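PDB 3E18: oxidoreductase from Listeria innocua, which binds NAD and is probably a dehydrogenase of the GFO/IDH/MocA family, its substrate and physiological role being unknown. Local coordinates for residues V11-M16 with R43-Q48; L23-A26 with E31-G34; E58-D63 with D67-A72. All blocks are in the same frame, centred on the assembly; numbering follows the deposited sequence.

Interaction 1. Residues V11-M16 with R43-Q48; sequences VGYGGM and REAAAQ. With NAD (nicotinamide-adenine-dinucleotide), chain E.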
loop_
_atom_site.group_PDB
_atom_site.type_symbol
_atom_site.label_atom_id
_atom_site.label_comp_id
_atom_site.label_asym_id
_atom_site.label_seq_id
_atom_site.Cartn_x
_atom_site.Cartn_y
_atom_site.Cartn_z
ATOM N N VAL A 11 18.895 6.169 -33.928
ATOM C CA VAL A 11 18.177 5.070 -34.585
ATOM C C VAL A 11 16.791 4.936 -33.955
ATOM O O VAL A 11 16.642 4.468 -32.820
ATOM C CB VAL A 11 18.933 3.724 -34.454
ATOM C CG1 VAL A 11 18.224 2.637 -35.234
ATOM C CG2 VAL A 11 20.374 3.874 -34.929
ATOM N N GLY A 12 15.775 5.344 -34.702
ATOM C CA GLY A 12 14.427 5.413 -34.176
ATOM C C GLY A 12 14.099 6.873 -33.948
ATOM O O GLY A 12 14.363 7.417 -32.878
ATOM N N TYR A 13 13.529 7.516 -34.960
ATOM C CA TYR A 13 13.209 8.929 -34.852
ATOM C C TYR A 13 11.741 9.142 -34.457
ATOM O O TYR A 13 10.951 9.758 -35.184
ATOM C CB TYR A 13 13.571 9.655 -36.150
ATOM C CG TYR A 13 13.604 11.156 -36.013
ATOM C CD1 TYR A 13 14.619 11.787 -35.306
ATOM C CD2 TYR A 13 12.614 11.949 -36.607
ATOM C CE1 TYR A 13 14.649 13.171 -35.179
ATOM C CE2 TYR A 13 12.627 13.324 -36.473
ATOM C CZ TYR A 13 13.647 13.931 -35.773
ATOM O OH TYR A 13 13.652 15.300 -35.652
ATOM N N GLY A 14 11.376 8.627 -33.292
ATOM C CA GLY A 14 10.020 8.801 -32.791
ATOM C C GLY A 14 10.010 9.854 -31.707
ATOM O O GLY A 14 10.845 10.759 -31.717
ATOM N N GLY A 15 9.076 9.724 -30.766
ATOM C CA GLY A 15 8.957 10.657 -29.649
ATOM C C GLY A 15 10.247 10.899 -28.878
ATOM O O GLY A 15 10.698 12.043 -28.746
ATOM N N MET A 16 10.856 9.822 -28.388
ATOM C CA MET A 16 12.056 9.943 -27.571
ATOM C C MET A 16 13.317 10.144 -28.415
ATOM O O MET A 16 14.219 10.892 -28.029
ATOM C CB MET A 16 12.206 8.711 -26.676
ATOM C CG MET A 16 13.132 8.913 -25.485
ATOM S SD MET A 16 12.732 10.329 -24.408
ATOM C CE MET A 16 14.163 10.313 -23.340
ATOM N N ARG A 43 12.093 9.586 -41.665
ATOM C CA ARG A 43 13.358 10.027 -42.235
ATOM C C ARG A 43 13.227 11.421 -42.857
ATOM O O ARG A 43 14.125 12.259 -42.695
ATOM C CB ARG A 43 13.881 9.016 -43.259
ATOM C CG ARG A 43 14.403 7.707 -42.638
ATOM C CD ARG A 43 15.290 6.922 -43.605
ATOM N NE ARG A 43 14.620 6.590 -44.862
ATOM C CZ ARG A 43 13.911 5.481 -45.074
ATOM N NH1 ARG A 43 13.770 4.574 -44.114
ATOM N NH2 ARG A 43 13.342 5.276 -46.257
ATOM N N GLU A 44 12.106 11.658 -43.543
ATOM C CA GLU A 44 11.774 12.968 -44.113
ATOM C C GLU A 44 11.644 14.016 -43.017
ATOM O O GLU A 44 12.178 15.122 -43.141
ATOM C CB GLU A 44 10.451 12.907 -44.883
ATOM C CG GLU A 44 10.485 12.161 -46.216
ATOM C CD GLU A 44 9.078 11.777 -46.719
ATOM O OE1 GLU A 44 8.980 10.907 -47.620
ATOM O OE2 GLU A 44 8.070 12.334 -46.214
ATOM N N ALA A 45 10.941 13.653 -41.943
ATOM C CA ALA A 45 10.755 14.526 -40.784
ATOM C C ALA A 45 12.070 14.954 -40.125
ATOM O O ALA A 45 12.182 16.089 -39.651
ATOM C CB ALA A 45 9.819 13.876 -39.761
ATOM N N ALA A 46 13.057 14.055 -40.093
ATOM C CA ALA A 46 14.379 14.373 -39.543
ATOM C C ALA A 46 15.176 15.276 -40.491
ATOM O O ALA A 46 15.872 16.193 -40.056
ATOM C CB ALA A 46 15.142 13.107 -39.256
ATOM N N ALA A 47 15.061 15.007 -41.788
ATOM C CA ALA A 47 15.686 15.825 -42.825
ATOM C C ALA A 47 15.154 17.261 -42.772
ATOM O O ALA A 47 15.920 18.220 -42.901
ATOM C CB ALA A 47 15.437 15.216 -44.189
ATOM N N GLN A 48 13.850 17.400 -42.532
ATOM C CA GLN A 48 13.223 18.718 -42.366
ATOM C C GLN A 48 13.525 19.399 -41.021
ATOM O O GLN A 48 12.972 20.454 -40.720
ATOM C CB GLN A 48 11.718 18.642 -42.632
ATOM C CG GLN A 48 11.398 18.284 -44.058
ATOM C CD GLN A 48 10.013 18.717 -44.477
ATOM O OE1 GLN A 48 9.199 17.893 -44.910
ATOM N NE2 GLN A 48 9.729 20.018 -44.352
HETATM P PA NAD E . 7.788 5.840 -30.969
HETATM O O1A NAD E . 7.321 7.231 -30.772
HETATM O O2A NAD E . 6.755 4.922 -31.481
HETATM O O5B NAD E . 9.079 5.825 -31.924
HETATM C C5B NAD E . 9.793 4.657 -32.260
HETATM C C4B NAD E . 10.431 4.897 -33.624
HETATM O O4B NAD E . 11.276 3.820 -33.984
HETATM C C3B NAD E . 9.368 5.016 -34.713
HETATM O O3B NAD E . 9.576 6.211 -35.428
HETATM C C2B NAD E . 9.608 3.806 -35.592
HETATM O O2B NAD E . 9.327 4.053 -36.951
HETATM C C1B NAD E . 11.077 3.512 -35.348
HETATM N N9A NAD E . 11.447 2.111 -35.602
HETATM C C8A NAD E . 10.700 0.985 -35.352
HETATM N N7A NAD E . 11.422 -0.100 -35.721
HETATM C C5A NAD E . 12.613 0.325 -36.206
HETATM C C6A NAD E . 13.711 -0.352 -36.725
HETATM N N6A NAD E . 13.762 -1.680 -36.637
HETATM N N1A NAD E . 14.814 0.370 -37.156
HETATM C C2A NAD E . 14.828 1.749 -37.079
HETATM N N3A NAD E . 13.734 2.413 -36.565
HETATM C C4A NAD E . 12.643 1.714 -36.137
HETATM O O3 NAD E . 8.365 5.278 -29.562
HETATM P PN NAD E . 8.939 6.186 -28.384
HETATM O O1N NAD E . 7.835 6.560 -27.459
HETATM O O2N NAD E . 9.853 7.222 -28.915
HETATM O O5D NAD E . 9.837 5.095 -27.560
HETATM C C5D NAD E . 10.930 4.412 -28.134
HETATM C C4D NAD E . 11.831 3.842 -27.016
HETATM O O4D NAD E . 12.144 4.861 -26.084
HETATM C C3D NAD E . 11.163 2.742 -26.208
HETATM O O3D NAD E . 12.146 1.806 -25.791
HETATM C C2D NAD E . 10.631 3.435 -24.971
HETATM O O2D NAD E . 10.634 2.549 -23.875
HETATM C C1D NAD E . 11.654 4.547 -24.782
HETATM N N1N NAD E . 11.168 5.758 -24.069
HETATM C C2N NAD E . 11.875 6.143 -22.965
HETATM C C3N NAD E . 11.521 7.263 -22.221
HETATM C C7N NAD E . 12.469 7.757 -21.171
HETATM O O7N NAD E . 12.040 8.751 -20.280
HETATM N N7N NAD E . 13.708 7.262 -21.098
HETATM C C4N NAD E . 10.429 8.041 -22.635
HETATM C C5N NAD E . 9.715 7.658 -23.773
HETATM C C6N NAD E . 10.101 6.518 -24.489
#
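The ring of Y13 lies against helix 40-47, with one face covering A46. The methyl carbon CB of A46 sits 3.7 Å from the centroid of the Y13 ring. It stands only 10° off the ring normal, so this is a CH-pi contact over the face. The CE2 corner of the ring also reaches the helix backbone, 3.7 Å from A46 CA. A45 adds a smaller contact, its CB 4.4 Å from Y13 CE2. Small residues at 45 and 46 let the flat ring come this close to the helix. The Y13 side chain leaves the glycine-rich turn with CG anti to the backbone N (chi1 -165°), which carries the ring to the helix while its backbone stays beside NAD. V35 of strand 30-36 and V21 of helix 15-25 also touch the Y13 side chain. The backbone N of Y13 is hydrogen-bonded to D37, an NAD-binding residue.

The same turn grips the pyrophosphate through backbone amides. G15 N donates to NAD O1A at 3.0 Å, and M16 N donates to NAD O2N at 2.8 Å. Both bonds are nearly straight. At G14, which has no side chain, CA comes within 3.2 Å of NAD O5B. G12 has backbone angles that call for glycine. Further along, the M16 sulphur SD lies 3.7 Å from C4N of the nicotinamide ring. G12, G14 and G17 fit the GxGxxG pattern, and this strand-turn-helix on NAD is the dinucleotide-binding element of a Rossmann fold.

Interaction 2. Residues L23-A26 with E31-G34; sequences LASA and EVHG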
loop_
_atom_site.group_PDB
_atom_site.type_symbol
_atom_site.label_atom_id
_atom_site.label_comp_id
_atom_site.label_asym_id
_atom_site.label_seq_id
_atom_site.Cartn_x
_atom_site.Cartn_y
_atom_site.Cartn_z
ATOM N N LEU A 23 19.026 16.222 -26.289
ATOM C CA LEU A 23 19.809 15.717 -25.153
ATOM C C LEU A 23 21.286 15.496 -25.453
ATOM O O LEU A 23 22.150 15.960 -24.701
ATOM C CB LEU A 23 19.210 14.413 -24.602
ATOM C CG LEU A 23 17.920 14.474 -23.788
ATOM C CD1 LEU A 23 17.451 13.068 -23.406
ATOM C CD2 LEU A 23 18.110 15.337 -22.550
ATOM N N ALA A 24 21.578 14.777 -26.535
ATOM C CA ALA A 24 22.966 14.470 -26.901
ATOM C C ALA A 24 23.764 15.725 -27.303
ATOM O O ALA A 24 24.951 15.840 -26.982
ATOM C CB ALA A 24 23.006 13.427 -28.007
ATOM N N SER A 25 23.098 16.666 -27.978
ATOM C CA SER A 25 23.708 17.949 -28.370
ATOM C C SER A 25 24.149 18.831 -27.199
ATOM O O SER A 25 25.061 19.645 -27.344
ATOM C CB SER A 25 22.749 18.748 -29.244
ATOM O OG SER A 25 22.500 18.075 -30.460
ATOM N N ALA A 26 23.495 18.670 -26.050
ATOM C CA ALA A 26 23.818 19.436 -24.850
ATOM C C ALA A 26 25.088 18.945 -24.159
ATOM O O ALA A 26 25.617 19.623 -23.278
ATOM C CB ALA A 26 22.641 19.418 -23.879
ATOM N N GLU A 31 28.226 14.931 -30.675
ATOM C CA GLU A 31 27.215 15.567 -31.503
ATOM C C GLU A 31 26.378 14.532 -32.245
ATOM O O GLU A 31 26.756 13.355 -32.316
ATOM C CB GLU A 31 27.852 16.592 -32.448
ATOM C CG GLU A 31 28.598 16.012 -33.616
ATOM C CD GLU A 31 29.098 17.083 -34.580
ATOM O OE1 GLU A 31 30.102 17.759 -34.251
ATOM O OE2 GLU A 31 28.492 17.229 -35.671
ATOM N N VAL A 32 25.232 14.971 -32.769
ATOM C CA VAL A 32 24.370 14.108 -33.548
ATOM C C VAL A 32 24.845 14.157 -34.991
ATOM O O VAL A 32 24.726 15.183 -35.663
ATOM C CB VAL A 32 22.881 14.526 -33.466
ATOM C CG1 VAL A 32 22.025 13.577 -34.276
ATOM C CG2 VAL A 32 22.406 14.569 -32.012
ATOM N N HIS A 33 25.390 13.042 -35.452
ATOM C CA HIS A 33 25.896 12.932 -36.816
ATOM C C HIS A 33 24.757 12.777 -37.804
ATOM O O HIS A 33 24.855 13.201 -38.953
ATOM C CB HIS A 33 26.826 11.734 -36.925
ATOM C CG HIS A 33 27.727 11.775 -38.118
ATOM N ND1 HIS A 33 28.877 12.534 -38.156
ATOM C CD2 HIS A 33 27.655 11.141 -39.312
ATOM C CE1 HIS A 33 29.473 12.367 -39.323
ATOM N NE2 HIS A 33 28.750 11.528 -40.043
ATOM N N GLY A 34 23.676 12.154 -37.350
ATOM C CA GLY A 34 22.534 11.894 -38.204
ATOM C C GLY A 34 21.498 10.945 -37.634
ATOM O O GLY A 34 21.538 10.582 -36.453
HETATM O O HOH W 1 24.584 17.775 -32.002
#
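Apolar contact between the two segments centres on V32, whose CG2 methyl meets A24 and S25. It lies 4.2 Å from the methyl carbon CB of A24. It is also 3.8 Å from S25 OG, a plain van der Waals approach. CG2 is the branch anti to the carbonyl carbon of V32, beside the backbone N. A24 is buried, and L8 of strand 6-11 and Y308 of helix 307-315 also touch it. V32 packs on I10, also of strand 6-11.

The segments belong to a beta-alpha-beta unit made of strand 6-11, helix 15-25 and strand 30-36. It is the first such unit of the Rossmann fold. The chain turns back after helix 15-25 and enters strand 30-36, an outermost strand of the parallel sheet within this chain. Backbone bonds from E31, H33 and G34 join that strand to strand 6-11.

Polar contact across the segments runs through one water. The water donates to S25 OG at 2.6 Å and accepts from V32 N at 3.0 Å. It therefore joins S25 to V32, with no direct hydrogen bond between the segments. S25 OG is also hydrogen-bonded to V21 O, one helical turn back.

Interaction 3. Residues E58-D63 with D67-A72; sequences EAVLAD and DAVLIA. With NAD (nicotinamide-adenine-dinucleotide), chain E.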
loop_
_atom_site.group_PDB
_atom_site.type_symbol
_atom_site.label_atom_id
_atom_site.label_comp_id
_atom_site.label_asym_id
_atom_site.label_seq_id
_atom_site.Cartn_x
_atom_site.Cartn_y
_atom_site.Cartn_z
ATOM N N GLU A 58 22.215 -0.658 -41.985
ATOM C CA GLU A 58 23.473 -1.144 -42.563
ATOM C C GLU A 58 24.424 0.002 -42.945
ATOM O O GLU A 58 25.624 -0.086 -42.709
ATOM C CB GLU A 58 23.160 -2.022 -43.783
ATOM C CG GLU A 58 24.361 -2.719 -44.443
ATOM C CD GLU A 58 23.994 -3.486 -45.730
ATOM O OE1 GLU A 58 22.844 -3.353 -46.221
ATOM O OE2 GLU A 58 24.866 -4.222 -46.252
ATOM N N ALA A 59 23.882 1.081 -43.514
ATOM C CA ALA A 59 24.685 2.246 -43.926
ATOM C C ALA A 59 25.230 3.060 -42.755
ATOM O O ALA A 59 26.320 3.630 -42.846
ATOM C CB ALA A 59 23.875 3.145 -44.856
ATOM N N VAL A 60 24.467 3.122 -41.659
ATOM C CA VAL A 60 24.938 3.740 -40.422
ATOM C C VAL A 60 26.146 2.972 -39.905
ATOM O O VAL A 60 27.170 3.549 -39.551
ATOM C CB VAL A 60 23.842 3.721 -39.327
ATOM C CG1 VAL A 60 24.383 4.250 -38.005
ATOM C CG2 VAL A 60 22.633 4.516 -39.754
ATOM N N LEU A 61 26.012 1.655 -39.884
ATOM C CA LEU A 61 27.019 0.788 -39.292
ATOM C C LEU A 61 28.273 0.637 -40.159
ATOM O O LEU A 61 29.352 0.342 -39.651
ATOM C CB LEU A 61 26.396 -0.574 -39.003
ATOM C CG LEU A 61 25.234 -0.660 -38.002
ATOM C CD1 LEU A 61 25.108 -2.093 -37.560
ATOM C CD2 LEU A 61 25.406 0.254 -36.790
ATOM N N ALA A 62 28.124 0.850 -41.464
ATOM C CA ALA A 62 29.261 0.868 -42.388
ATOM C C ALA A 62 30.035 2.193 -42.364
ATOM O O ALA A 62 31.178 2.259 -42.838
ATOM C CB ALA A 62 28.791 0.559 -43.806
ATOM N N ASP A 63 29.412 3.242 -41.821
ATOM C CA ASP A 63 30.024 4.568 -41.769
ATOM C C ASP A 63 31.139 4.655 -40.723
ATOM O O ASP A 63 30.869 4.608 -39.521
ATOM C CB ASP A 63 28.953 5.633 -41.511
ATOM C CG ASP A 63 29.401 7.041 -41.900
ATOM O OD1 ASP A 63 30.614 7.295 -42.014
ATOM O OD2 ASP A 63 28.525 7.907 -42.093
ATOM N N ASP A 67 30.695 6.920 -34.339
ATOM C CA ASP A 67 31.320 6.313 -33.169
ATOM C C ASP A 67 30.330 5.545 -32.303
ATOM O O ASP A 67 30.704 4.599 -31.626
ATOM C CB ASP A 67 31.988 7.391 -32.328
ATOM C CG ASP A 67 32.999 8.187 -33.121
ATOM O OD1 ASP A 67 33.863 7.557 -33.763
ATOM O OD2 ASP A 67 32.913 9.432 -33.122
ATOM N N ALA A 68 29.072 5.979 -32.315
ATOM C CA ALA A 68 28.068 5.448 -31.386
ATOM C C ALA A 68 26.674 5.547 -31.970
ATOM O O ALA A 68 26.414 6.384 -32.843
ATOM C CB ALA A 68 28.150 6.176 -30.043
ATOM N N VAL A 69 25.785 4.657 -31.527
ATOM C CA VAL A 69 24.377 4.764 -31.893
ATOM C C VAL A 69 23.490 4.888 -30.662
ATOM O O VAL A 69 23.781 4.340 -29.593
ATOM C CB VAL A 69 23.870 3.605 -32.822
ATOM C CG1 VAL A 69 24.726 3.493 -34.088
ATOM C CG2 VAL A 69 23.809 2.283 -32.078
ATOM N N LEU A 70 22.421 5.654 -30.822
ATOM C CA LEU A 70 21.364 5.733 -29.830
ATOM C C LEU A 70 20.187 4.915 -30.354
ATOM O O LEU A 70 19.667 5.205 -31.431
ATOM C CB LEU A 70 20.965 7.203 -29.598
ATOM C CG LEU A 70 19.872 7.619 -28.586
ATOM C CD1 LEU A 70 18.511 7.615 -29.233
ATOM C CD2 LEU A 70 19.838 6.720 -27.353
ATOM N N ILE A 71 19.756 3.912 -29.588
ATOM C CA ILE A 71 18.597 3.088 -29.975
ATOM C C ILE A 71 17.322 3.523 -29.265
ATOM O O ILE A 71 17.165 3.336 -28.064
ATOM C CB ILE A 71 18.870 1.576 -29.790
ATOM C CG1 ILE A 71 20.015 1.167 -30.719
ATOM C CG2 ILE A 71 17.631 0.709 -30.122
ATOM C CD1 ILE A 71 20.761 -0.010 -30.232
ATOM N N ALA A 72 16.418 4.125 -30.028
ATOM C CA ALA A 72 15.146 4.570 -29.475
ATOM C C ALA A 72 13.973 4.016 -30.291
ATOM O O ALA A 72 13.047 4.743 -30.684
ATOM C CB ALA A 72 15.106 6.089 -29.406
HETATM P PA NAD E . 7.788 5.840 -30.969
HETATM O O1A NAD E . 7.321 7.231 -30.772
HETATM O O2A NAD E . 6.755 4.922 -31.481
HETATM O O5B NAD E . 9.079 5.825 -31.924
HETATM C C5B NAD E . 9.793 4.657 -32.260
HETATM C C4B NAD E . 10.431 4.897 -33.624
HETATM O O4B NAD E . 11.276 3.820 -33.984
HETATM C C3B NAD E . 9.368 5.016 -34.713
HETATM O O3B NAD E . 9.576 6.211 -35.428
HETATM C C2B NAD E . 9.608 3.806 -35.592
HETATM O O2B NAD E . 9.327 4.053 -36.951
HETATM C C1B NAD E . 11.077 3.512 -35.348
HETATM N N9A NAD E . 11.447 2.111 -35.602
HETATM C C8A NAD E . 10.700 0.985 -35.352
HETATM N N7A NAD E . 11.422 -0.100 -35.721
HETATM C C5A NAD E . 12.613 0.325 -36.206
HETATM C C6A NAD E . 13.711 -0.352 -36.725
HETATM N N6A NAD E . 13.762 -1.680 -36.637
HETATM N N1A NAD E . 14.814 0.370 -37.156
HETATM C C2A NAD E . 14.828 1.749 -37.079
HETATM N N3A NAD E . 13.734 2.413 -36.565
HETATM C C4A NAD E . 12.643 1.714 -36.137
HETATM O O3 NAD E . 8.365 5.278 -29.562
HETATM P PN NAD E . 8.939 6.186 -28.384
HETATM O O1N NAD E . 7.835 6.560 -27.459
HETATM O O2N NAD E . 9.853 7.222 -28.915
HETATM O O5D NAD E . 9.837 5.095 -27.560
HETATM C C5D NAD E . 10.930 4.412 -28.134
HETATM C C4D NAD E . 11.831 3.842 -27.016
HETATM O O4D NAD E . 12.144 4.861 -26.084
HETATM C C3D NAD E . 11.163 2.742 -26.208
HETATM O O3D NAD E . 12.146 1.806 -25.791
HETATM C C2D NAD E . 10.631 3.435 -24.971
HETATM O O2D NAD E . 10.634 2.549 -23.875
HETATM C C1D NAD E . 11.654 4.547 -24.782
HETATM N N1N NAD E . 11.168 5.758 -24.069
HETATM C C2N NAD E . 11.875 6.143 -22.965
HETATM C C3N NAD E . 11.521 7.263 -22.221
HETATM C C7N NAD E . 12.469 7.757 -21.171
HETATM O O7N NAD E . 12.040 8.751 -20.280
HETATM N N7N NAD E . 13.708 7.262 -21.098
HETATM C C4N NAD E . 10.429 8.041 -22.635
HETATM C C5N NAD E . 9.715 7.658 -23.773
HETATM C C6N NAD E . 10.101 6.518 -24.489
#
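V69 projects from strand 68-71 toward V60 and L61 of helix 57-62. Its CB is where the side chain forks. V11 CG2 of the neighbouring strand 6-11 approaches V69 CB at 4.1 Å, roughly at right angles to the CB-CG1 bond. From the fork, CG1 points to the helix. It lies 4.0 Å from V60 CG1, a methyl-to-methyl contact. The same V69 CG1 is 4.3 Å from L61 CD2, so one methyl serves both helix residues. This follows from the torsion of V69, which sets CG1 anti to the carbonyl carbon (chi1 -55°). The second methyl, CG2, falls between the backbone N and the carbonyl carbon and meets nothing of the helix. Outside the two segments, V69 also packs on A85 of helix 78-87 and V92 of strand 91-95.

Strand 68-71 is the central strand of the five-stranded parallel sheet of the Rossmann fold, with strand 6-11 on one side and strand 91-95 on the other. Helix 57-62 meets this strand through V69, and helix 78-87 packs on I71 as well as V69. The chain needs only a few residues, 63 to 67, to pass from helix 57-62 to the strand.

V60 and V69 approach each other at a slant. V60 offers CG1. It also touches V9 of strand 6-11 and Y54. The end of the L61 side chain lies nearer the strand than its base, and CD2 makes the contact. L61 packs on S84 and A88 as well. No hydrogen bond crosses between the segments.

At the far end of the strand, A72 lies in the NAD pocket. Its carbonyl O is 3.3 Å from NAD C5D.

How the interactions relate
From the N terminus, strand 6-11 leads through the glycine-rich turn into helix 15-25. Interaction 2 closes first, a short loop between that helix and strand 30-36. Interaction 1 spans it, running from the turn to helix 40-47, so interaction 2 nests within interaction 1. Both use helix 15-25, and M16 CE touches L23 CD1 between them. Interaction 3 follows in series, a short return from helix 57-62 to strand 68-71. It meets interaction 1 in the sheet, where the V11 backbone is hydrogen-bonded to L70 and A72. Interactions 1 and 3 both touch NAD. Interactions 2 and 3 each pack a helix on a strand of the parallel sheet, while interaction 1 ties the glycine-rich turn to helix 40-47.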